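Local structure of phage terminase large subunit (Thermus phage P7426, 7KS4) at residues R37-L42 / N189-F194; L153-M158 / I181-K186. The protein probably serves as the ATP-driven motor that packs viral DNA into empty capsids and as the endonuclease that cuts it, the present piece being its N-terminal ATPase domain. All coordinates share one frame; numbering follows the deposited sequence. Where two conformers were deposited one is given.

Strand 37-42 comes early in the chain and is separated by 146 residues from its partner in contact 1, the start of helix 190-197, so contact 1 closes a long loop. Contact 2 lies wholly within that loop and closes a much shorter one: from the end of strand 150-153 the chain runs through helix 161-175 and returns as strand 178-183, parallel to and beside strand 150-153, a beta-alpha-beta crossover. Strand 178-183 also pairs with strand 37-42, with Arg38 and Ala40 bonded through their backbones to Ile181. A few residues later the chain enters helix 190-197, which packs back on strand 37-42. Together the two contacts tie three neighbouring strands and a covering helix.

Contact 1 (R37-L42 / N189-F194); sequences RRVACL and NWFYEF
Val39 meets helix 190-197 with both of its methyl groups. Val39 CG1 lies anti to the backbone N (chi1 -171°) and comes within 3.6 Å of Phe191 CE1, approaching the ring obliquely as the two side chains slide past each other in opposite directions. Val39 CG2 rests 3.7 Å from the carbonyl oxygen Phe194 O and also touches Phe194 CB. A beta-branched residue suits this place, since its two branches serve two helix residues at once.

Ala40 points its small methyl away from the helix, toward the side where Lys48 of the nucleotide site lies; strand 37-42 leads straight into the ADP-binding loop, Gly43 to Ser49, of this P-loop ATPase domain. Its backbone still takes part: Ala40 O sits in the plane of the Phe191 ring, 3.5 Å from Phe191 CZ at the edge. Ala40 is also hydrogen-bonded through its backbone to Ser183 of the neighbouring strand 178-183.

Cys41 again faces the helix, compact enough to fit at the ring rim. Cys41 CB is 3.7 Å from Phe191 CE2, and Cys41 SG lies 5.4 Å from the centroid of the Phe191 ring. At 85° off the ring normal, this is a sulfur-aromatic contact made at the edge.

On the helix side, Asn189 is the N-cap, its OD1 accepting a weak bond from Phe191 N. Phe191 suits its place because its long flat ring reaches the strand. Trp190 places CE3 over the centre of the Phe194 ring, while Trp164 and Phe219 meet that ring edge-to-face.

No hydrogen bond joins segments 37-42 and 189-194. They are held together by apolar contact, with the rim of Phe191 directed at a carbonyl oxygen and a sulfur, partners that should favour the slightly positive C-H edge of an aromatic ring.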
ATOM      1  N   ARG A  37       0.725  -7.967  -8.239  1.00 28.16           N
ATOM      2  CA  ARG A  37      -0.549  -7.345  -7.889  1.00 28.70           C
ATOM      3  C   ARG A  37      -0.986  -7.960  -6.565  1.00 29.70           C
ATOM      4  O   ARG A  37      -1.495  -9.084  -6.534  1.00 29.50           O
ATOM      5  CB  ARG A  37      -1.606  -7.561  -8.966  1.00 28.98           C
ATOM      6  CG  ARG A  37      -1.184  -7.094 -10.355  1.00 28.51           C
ATOM      7  CD  ARG A  37      -1.174  -5.574 -10.476  1.00 28.54           C
ATOM      8  NE  ARG A  37      -0.750  -5.174 -11.818  1.00 29.21           N
ATOM      9  CZ  ARG A  37       0.489  -4.819 -12.154  1.00 31.59           C
ATOM     10  NH1 ARG A  37       1.459  -4.801 -11.249  1.00 31.68           N
ATOM     11  NH2 ARG A  37       0.763  -4.483 -13.415  1.00 31.92           N
ATOM     12  N   ARG A  38      -0.774  -7.223  -5.485  1.00 27.94           N
ATOM     13  CA  ARG A  38      -1.220  -7.622  -4.157  1.00 28.23           C
ATOM     14  C   ARG A  38      -2.449  -6.802  -3.798  1.00 27.39           C
ATOM     15  O   ARG A  38      -2.404  -5.564  -3.824  1.00 27.42           O
ATOM     16  CB  ARG A  38      -0.106  -7.410  -3.135  1.00 28.73           C
ATOM     17  CG  ARG A  38       1.053  -8.385  -3.282  1.00 30.61           C
ATOM     18  CD  ARG A  38       2.200  -8.033  -2.338  1.00 31.92           C
ATOM     19  NE  ARG A  38       2.911  -6.821  -2.740  1.00 30.28           N
ATOM     20  CZ  ARG A  38       3.887  -6.252  -2.031  1.00 31.56           C
ATOM     21  NH1 ARG A  38       4.264  -6.768  -0.865  1.00 33.06           N
ATOM     22  NH2 ARG A  38       4.480  -5.156  -2.481  1.00 31.27           N
ATOM     23  N   VAL A  39      -3.535  -7.488  -3.451  1.00 27.96           N
ATOM     24  CA  VAL A  39      -4.821  -6.866  -3.177  1.00 27.13           C
ATOM     25  C   VAL A  39      -5.199  -7.253  -1.752  1.00 28.54           C
ATOM     26  O   VAL A  39      -5.412  -8.438  -1.463  1.00 28.98           O
ATOM     27  CB  VAL A  39      -5.901  -7.312  -4.174  1.00 27.42           C
ATOM     28  CG1 VAL A  39      -7.173  -6.489  -3.997  1.00 27.58           C
ATOM     29  CG2 VAL A  39      -5.398  -7.205  -5.610  1.00 27.52           C
ATOM     30  N   ALA A  40      -5.292  -6.268  -0.861  1.00 30.02           N
ATOM     31  CA  ALA A  40      -5.612  -6.519   0.541  1.00 29.94           C
ATOM     32  C   ALA A  40      -6.958  -5.888   0.864  1.00 30.79           C
ATOM     33  O   ALA A  40      -7.098  -4.660   0.858  1.00 31.23           O
ATOM     34  CB  ALA A  40      -4.521  -5.978   1.466  1.00 31.46           C
ATOM     35  N   CYS A  41      -7.945  -6.733   1.151  1.00 30.69           N
ATOM     36  CA  CYS A  41      -9.261  -6.287   1.593  1.00 31.04           C
ATOM     37  C   CYS A  41      -9.312  -6.529   3.096  1.00 33.79           C
ATOM     38  O   CYS A  41      -9.543  -7.655   3.542  1.00 35.12           O
ATOM     39  CB  CYS A  41     -10.364  -7.035   0.860  1.00 31.54           C
ATOM     40  SG  CYS A  41     -12.018  -6.629   1.458  1.00 33.71           S
ATOM     41  N   LEU A  42      -9.078  -5.472   3.871  1.00 37.34           N
ATOM     42  CA  LEU A  42      -8.925  -5.578   5.315  1.00 39.85           C
ATOM     43  C   LEU A  42      -9.765  -4.502   5.992  1.00 40.25           C
ATOM     44  O   LEU A  42      -9.936  -3.399   5.468  1.00 39.31           O
ATOM     45  CB  LEU A  42      -7.439  -5.449   5.756  1.00 42.36           C
ATOM     46  CG  LEU A  42      -6.355  -6.196   4.962  1.00 42.70           C
ATOM     47  CD1 LEU A  42      -4.970  -5.907   5.528  1.00 46.14           C
ATOM     48  CD2 LEU A  42      -6.591  -7.702   4.948  1.00 44.16           C
ATOM     49  N   ASN A 189     -17.423  -3.821  -6.971  1.00 31.49           N
ATOM     50  CA  ASN A 189     -16.848  -2.950  -7.985  1.00 32.21           C
ATOM     51  C   ASN A 189     -15.489  -3.487  -8.417  1.00 32.23           C
ATOM     52  O   ASN A 189     -15.187  -4.662  -8.192  1.00 32.58           O
ATOM     53  CB  ASN A 189     -16.740  -1.519  -7.460  1.00 32.87           C
ATOM     54  CG  ASN A 189     -15.764  -1.384  -6.302  1.00 33.01           C
ATOM     55  OD1 ASN A 189     -15.097  -2.341  -5.900  1.00 31.26           O
ATOM     56  ND2 ASN A 189     -15.695  -0.184  -5.747  1.00 34.27           N
ATOM     57  N   TRP A 190     -14.664  -2.648  -9.050  1.00 31.63           N
ATOM     58  CA  TRP A 190     -13.408  -3.146  -9.600  1.00 30.86           C
ATOM     59  C   TRP A 190     -12.504  -3.734  -8.522  1.00 30.66           C
ATOM     60  O   TRP A 190     -11.765  -4.686  -8.793  1.00 30.98           O
ATOM     61  CB  TRP A 190     -12.682  -2.032 -10.360  1.00 31.86           C
ATOM     62  CG  TRP A 190     -11.987  -1.037  -9.487  1.00 31.46           C
ATOM     63  CD1 TRP A 190     -12.536   0.067  -8.905  1.00 32.24           C
ATOM     64  CD2 TRP A 190     -10.608  -1.050  -9.111  1.00 30.40           C
ATOM     65  NE1 TRP A 190     -11.580   0.747  -8.186  1.00 32.20           N
ATOM     66  CE2 TRP A 190     -10.387   0.084  -8.300  1.00 32.36           C
ATOM     67  CE3 TRP A 190      -9.538  -1.905  -9.382  1.00 30.18           C
ATOM     68  CZ2 TRP A 190      -9.139   0.380  -7.750  1.00 32.10           C
ATOM     69  CZ3 TRP A 190      -8.293  -1.605  -8.841  1.00 32.33           C
ATOM     70  CH2 TRP A 190      -8.106  -0.472  -8.036  1.00 32.39           C
ATOM     71  N   PHE A 191     -12.550  -3.195  -7.298  1.00 30.02           N
ATOM     72  CA  PHE A 191     -11.694  -3.716  -6.234  1.00 29.19           C
ATOM     73  C   PHE A 191     -12.077  -5.143  -5.877  1.00 29.90           C
ATOM     74  O   PHE A 191     -11.208  -5.976  -5.591  1.00 29.59           O
ATOM     75  CB  PHE A 191     -11.779  -2.808  -5.010  1.00 29.55           C
ATOM     76  CG  PHE A 191     -10.997  -3.300  -3.827  1.00 30.24           C
ATOM     77  CD1 PHE A 191      -9.627  -3.122  -3.765  1.00 30.23           C
ATOM     78  CD2 PHE A 191     -11.640  -3.919  -2.765  1.00 30.79           C
ATOM     79  CE1 PHE A 191      -8.905  -3.569  -2.676  1.00 30.91           C
ATOM     80  CE2 PHE A 191     -10.920  -4.366  -1.665  1.00 31.89           C
ATOM     81  CZ  PHE A 191      -9.551  -4.188  -1.620  1.00 32.01           C
ATOM     82  N   TYR A 192     -13.380  -5.441  -5.894  1.00 31.04           N
ATOM     83  CA  TYR A 192     -13.842  -6.810  -5.695  1.00 30.45           C
ATOM     84  C   TYR A 192     -13.307  -7.739  -6.779  1.00 30.52           C
ATOM     85  O   TYR A 192     -12.863  -8.856  -6.491  1.00 29.38           O
ATOM     86  CB  TYR A 192     -15.370  -6.826  -5.682  1.00 31.64           C
ATOM     87  CG  TYR A 192     -15.973  -8.189  -5.890  1.00 33.02           C
ATOM     88  CD1 TYR A 192     -15.835  -9.189  -4.931  1.00 34.01           C
ATOM     89  CD2 TYR A 192     -16.690  -8.478  -7.046  1.00 34.00           C
ATOM     90  CE1 TYR A 192     -16.393 -10.448  -5.125  1.00 35.54           C
ATOM     91  CE2 TYR A 192     -17.249  -9.725  -7.249  1.00 35.42           C
ATOM     92  CZ  TYR A 192     -17.104 -10.705  -6.286  1.00 36.49           C
ATOM     93  OH  TYR A 192     -17.665 -11.943  -6.499  1.00 37.19           O
ATOM     94  N   GLU A 193     -13.359  -7.297  -8.035  1.00 31.92           N
ATOM     95  CA  GLU A 193     -12.852  -8.116  -9.130  1.00 33.77           C
ATOM     96  C   GLU A 193     -11.372  -8.414  -8.950  1.00 31.83           C
ATOM     97  O   GLU A 193     -10.940  -9.566  -9.077  1.00 32.60           O
ATOM     98  CB  GLU A 193     -13.096  -7.408 -10.457  1.00 35.71           C
ATOM     99  CG  GLU A 193     -14.554  -7.128 -10.683  1.00 40.04           C
ATOM    100  CD  GLU A 193     -14.814  -6.254 -11.871  1.00 43.02           C
ATOM    101  OE1 GLU A 193     -13.856  -5.659 -12.420  1.00 43.87           O
ATOM    102  OE2 GLU A 193     -15.996  -6.174 -12.251  1.00 45.94           O
ATOM    103  N   PHE A 194     -10.576  -7.380  -8.667  1.00 28.65           N
ATOM    104  CA  PHE A 194      -9.139  -7.574  -8.493  1.00 28.03           C
ATOM    105  C   PHE A 194      -8.852  -8.452  -7.292  1.00 29.24           C
ATOM    106  O   PHE A 194      -7.942  -9.291  -7.330  1.00 29.19           O
ATOM    107  CB  PHE A 194      -8.438  -6.225  -8.351  1.00 28.52           C
ATOM    108  CG  PHE A 194      -8.011  -5.628  -9.659  1.00 31.47           C
ATOM    109  CD1 PHE A 194      -8.852  -5.671 -10.759  1.00 32.22           C
ATOM    110  CD2 PHE A 194      -6.776  -5.019  -9.790  1.00 33.92           C
ATOM    111  CE1 PHE A 194      -8.467  -5.125 -11.967  1.00 35.03           C
ATOM    112  CE2 PHE A 194      -6.383  -4.469 -11.000  1.00 34.63           C
ATOM    113  CZ  PHE A 194      -7.232  -4.520 -12.089  1.00 35.45           C
TER

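Contact 2 (L153-M158 / I181-K186); sequences LDEAAM and IISTPK
Ile181 touches Ala156, its CG2 pressing on Ala156 CB at a tight 3.5 Å, a close fit that suits the short side chain of Ala156. Ile181 is also the parallel bridge partner of Leu153, a bridge made in part by Ile182 N donating to Leu153 O over 2.9 Å. A further backbone bond, Ala156 N to Ile182 O, fastens the start of the 3-10 segment 156-158 to the strand.

A serine suits position 183, since its short side chain carries a hydroxyl that can accept and donate at once. With OG anti to its backbone N (chi1 -166°), Ser183 OG accepts from Ala157 N at 2.9 Å and donates to Thr184 O at 2.7 Å, so one buried oxygen ties the turn to the strand end.

Segment 153-158 carries the end of the predicted Walker B motif of this P-loop ATPase. Its Asp154 binds magnesium in a structure of this protein and is hydrogen-bonded here through OD2 to Gln77, while Glu155 is the predicted catalytic residue.

Thr184 grips the Glu155 carboxylate twice, both times on the syn side. Thr184 N reaches Glu155 OE2 at 2.8 Å in a nearly straight bond (176°), and Thr184 OG1 donates to Glu155 OE1 at 3.0 Å. These two bonds should limit rotation of the carboxylate.

Lys186 lays its CB against Ala157 CB, and its chain crosses that of Met158, with Met158 SD 3.6 Å from Lys186 CG. Lys186 NZ makes a long salt bridge of 3.8 Å to Glu155 OE1, its stronger partner being Glu252.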
ATOM      1  N   LEU A 153      -2.199   1.917  -3.816  1.00 30.02           N
ATOM      2  CA  LEU A 153      -3.537   2.496  -3.873  1.00 32.14           C
ATOM      3  C   LEU A 153      -4.161   2.305  -2.501  1.00 32.18           C
ATOM      4  O   LEU A 153      -4.404   1.169  -2.080  1.00 32.38           O
ATOM      5  CB  LEU A 153      -4.403   1.854  -4.957  1.00 32.22           C
ATOM      6  CG  LEU A 153      -4.219   2.381  -6.379  1.00 34.13           C
ATOM      7  CD1 LEU A 153      -2.874   1.983  -6.934  1.00 34.73           C
ATOM      8  CD2 LEU A 153      -5.343   1.882  -7.282  1.00 34.69           C
ATOM      9  N   ASP A 154      -4.406   3.410  -1.810  1.00 32.94           N
ATOM     10  CA  ASP A 154      -5.018   3.392  -0.489  1.00 34.38           C
ATOM     11  C   ASP A 154      -6.504   3.693  -0.627  1.00 33.40           C
ATOM     12  O   ASP A 154      -6.900   4.533  -1.439  1.00 32.35           O
ATOM     13  CB  ASP A 154      -4.349   4.412   0.429  1.00 37.79           C
ATOM     14  CG  ASP A 154      -4.749   4.246   1.884  1.00 40.70           C
ATOM     15  OD1 ASP A 154      -5.136   3.129   2.283  1.00 40.18           O
ATOM     16  OD2 ASP A 154      -4.664   5.238   2.628  1.00 44.21           O
ATOM     17  N   GLU A 155      -7.321   2.999   0.159  1.00 35.57           N
ATOM     18  CA  GLU A 155      -8.779   3.011  -0.010  1.00 38.22           C
ATOM     19  C   GLU A 155      -9.149   2.910  -1.489  1.00 35.46           C
ATOM     20  O   GLU A 155      -9.935   3.693  -2.038  1.00 36.41           O
ATOM     21  CB  GLU A 155      -9.402   4.237   0.650  1.00 43.57           C
ATOM     22  CG  GLU A 155      -9.710   4.008   2.136  1.00 47.80           C
ATOM     23  CD  GLU A 155     -10.628   2.803   2.364  1.00 47.59           C
ATOM     24  OE1 GLU A 155     -11.810   2.853   1.957  1.00 51.34           O
ATOM     25  OE2 GLU A 155     -10.154   1.791   2.919  1.00 46.75           O
ATOM     26  N   ALA A 156      -8.574   1.890  -2.123  1.00 31.26           N
ATOM     27  CA  ALA A 156      -8.718   1.697  -3.561  1.00 29.64           C
ATOM     28  C   ALA A 156     -10.170   1.527  -3.990  1.00 31.31           C
ATOM     29  O   ALA A 156     -10.536   1.938  -5.096  1.00 30.90           O
ATOM     30  CB  ALA A 156      -7.909   0.477  -3.989  1.00 28.03           C
ATOM     31  N   ALA A 157     -11.007   0.902  -3.158  1.00 33.72           N
ATOM     32  CA  ALA A 157     -12.389   0.671  -3.566  1.00 35.64           C
ATOM     33  C   ALA A 157     -13.152   1.974  -3.751  1.00 37.51           C
ATOM     34  O   ALA A 157     -14.215   1.977  -4.385  1.00 38.15           O
ATOM     35  CB  ALA A 157     -13.105  -0.220  -2.551  1.00 35.84           C
ATOM     36  N   MET A 158     -12.634   3.077  -3.215  1.00 37.18           N
ATOM     37  CA  MET A 158     -13.215   4.394  -3.407  1.00 40.69           C
ATOM     38  C   MET A 158     -12.561   5.170  -4.545  1.00 39.21           C
ATOM     39  O   MET A 158     -12.973   6.301  -4.821  1.00 40.07           O
ATOM     40  CB  MET A 158     -13.118   5.196  -2.104  1.00 46.29           C
ATOM     41  CG  MET A 158     -14.069   4.711  -1.025  1.00 51.55           C
ATOM     42  SD  MET A 158     -15.800   4.989  -1.471  1.00 57.54           S
ATOM     43  CE  MET A 158     -15.943   6.758  -1.227  1.00 61.55           C
ATOM     44  N   ILE A 181      -2.639  -2.874  -3.614  1.00 24.65           N
ATOM     45  CA  ILE A 181      -3.978  -2.309  -3.748  1.00 26.50           C
ATOM     46  C   ILE A 181      -4.731  -2.673  -2.482  1.00 26.61           C
ATOM     47  O   ILE A 181      -5.087  -3.838  -2.280  1.00 27.94           O
ATOM     48  CB  ILE A 181      -4.680  -2.844  -5.002  1.00 26.34           C
ATOM     49  CG1 ILE A 181      -3.811  -2.547  -6.232  1.00 25.96           C
ATOM     50  CG2 ILE A 181      -6.079  -2.244  -5.155  1.00 27.23           C
ATOM     51  CD1 ILE A 181      -4.282  -3.241  -7.501  1.00 27.90           C
ATOM     52  N   ILE A 182      -4.991  -1.682  -1.642  1.00 28.46           N
ATOM     53  CA  ILE A 182      -5.474  -1.911  -0.285  0.63 30.40           C
ATOM     54  C   ILE A 182      -6.728  -1.078  -0.065  1.00 30.93           C
ATOM     55  O   ILE A 182      -6.805   0.076  -0.492  1.00 32.46           O
ATOM     56  CB  ILE A 182      -4.395  -1.578   0.774  0.63 31.14           C
ATOM     57  CG1 ILE A 182      -3.987  -0.107   0.702  0.63 32.52           C
ATOM     58  CG2 ILE A 182      -3.183  -2.455   0.556  0.63 31.54           C
ATOM     59  CD1 ILE A 182      -2.889   0.293   1.683  0.63 34.33           C
ATOM     60  N   SER A 183      -7.718  -1.669   0.602  1.00 31.04           N
ATOM     61  CA  SER A 183      -8.953  -0.934   0.843  1.00 30.35           C
ATOM     62  C   SER A 183      -9.841  -1.685   1.820  1.00 30.26           C
ATOM     63  O   SER A 183      -9.766  -2.910   1.935  1.00 30.21           O
ATOM     64  CB  SER A 183      -9.730  -0.713  -0.464  1.00 31.45           C
ATOM     65  OG  SER A 183     -10.753   0.258  -0.304  1.00 32.57           O
ATOM     66  N   THR A 184     -10.687  -0.938   2.513  1.00 31.32           N
ATOM     67  CA  THR A 184     -11.911  -1.561   2.984  1.00 33.44           C
ATOM     68  C   THR A 184     -12.875  -1.662   1.805  1.00 32.78           C
ATOM     69  O   THR A 184     -12.854  -0.802   0.922  1.00 34.21           O
ATOM     70  CB  THR A 184     -12.550  -0.747   4.106  1.00 36.64           C
ATOM     71  OG1 THR A 184     -12.923   0.537   3.598  1.00 38.38           O
ATOM     72  CG2 THR A 184     -11.575  -0.573   5.265  1.00 37.18           C
ATOM     73  N   PRO A 185     -13.688  -2.711   1.733  1.00 33.34           N
ATOM     74  CA  PRO A 185     -14.485  -2.929   0.520  1.00 35.40           C
ATOM     75  C   PRO A 185     -15.650  -1.956   0.408  1.00 38.77           C
ATOM     76  O   PRO A 185     -16.178  -1.458   1.407  1.00 39.50           O
ATOM     77  CB  PRO A 185     -14.977  -4.374   0.674  1.00 37.22           C
ATOM     78  CG  PRO A 185     -14.981  -4.615   2.144  1.00 36.70           C
ATOM     79  CD  PRO A 185     -13.827  -3.821   2.690  1.00 34.19           C
ATOM     80  N   LYS A 186     -16.066  -1.708  -0.832  1.00 38.71           N
ATOM     81  CA  LYS A 186     -17.166  -0.791  -1.118  1.00 41.29           C
ATOM     82  C   LYS A 186     -18.102  -1.418  -2.147  1.00 40.66           C
ATOM     83  O   LYS A 186     -18.449  -0.822  -3.168  1.00 41.43           O
ATOM     84  CB  LYS A 186     -16.626   0.559  -1.585  1.00 44.06           C
ATOM     85  CG  LYS A 186     -16.939   1.700  -0.643  1.00 49.06           C
ATOM     86  CD  LYS A 186     -16.092   1.637   0.606  1.00 50.30           C
ATOM     87  CE  LYS A 186     -16.324   2.841   1.487  1.00 52.78           C
ATOM     88  NZ  LYS A 186     -15.487   2.782   2.709  1.00 54.71           N
TER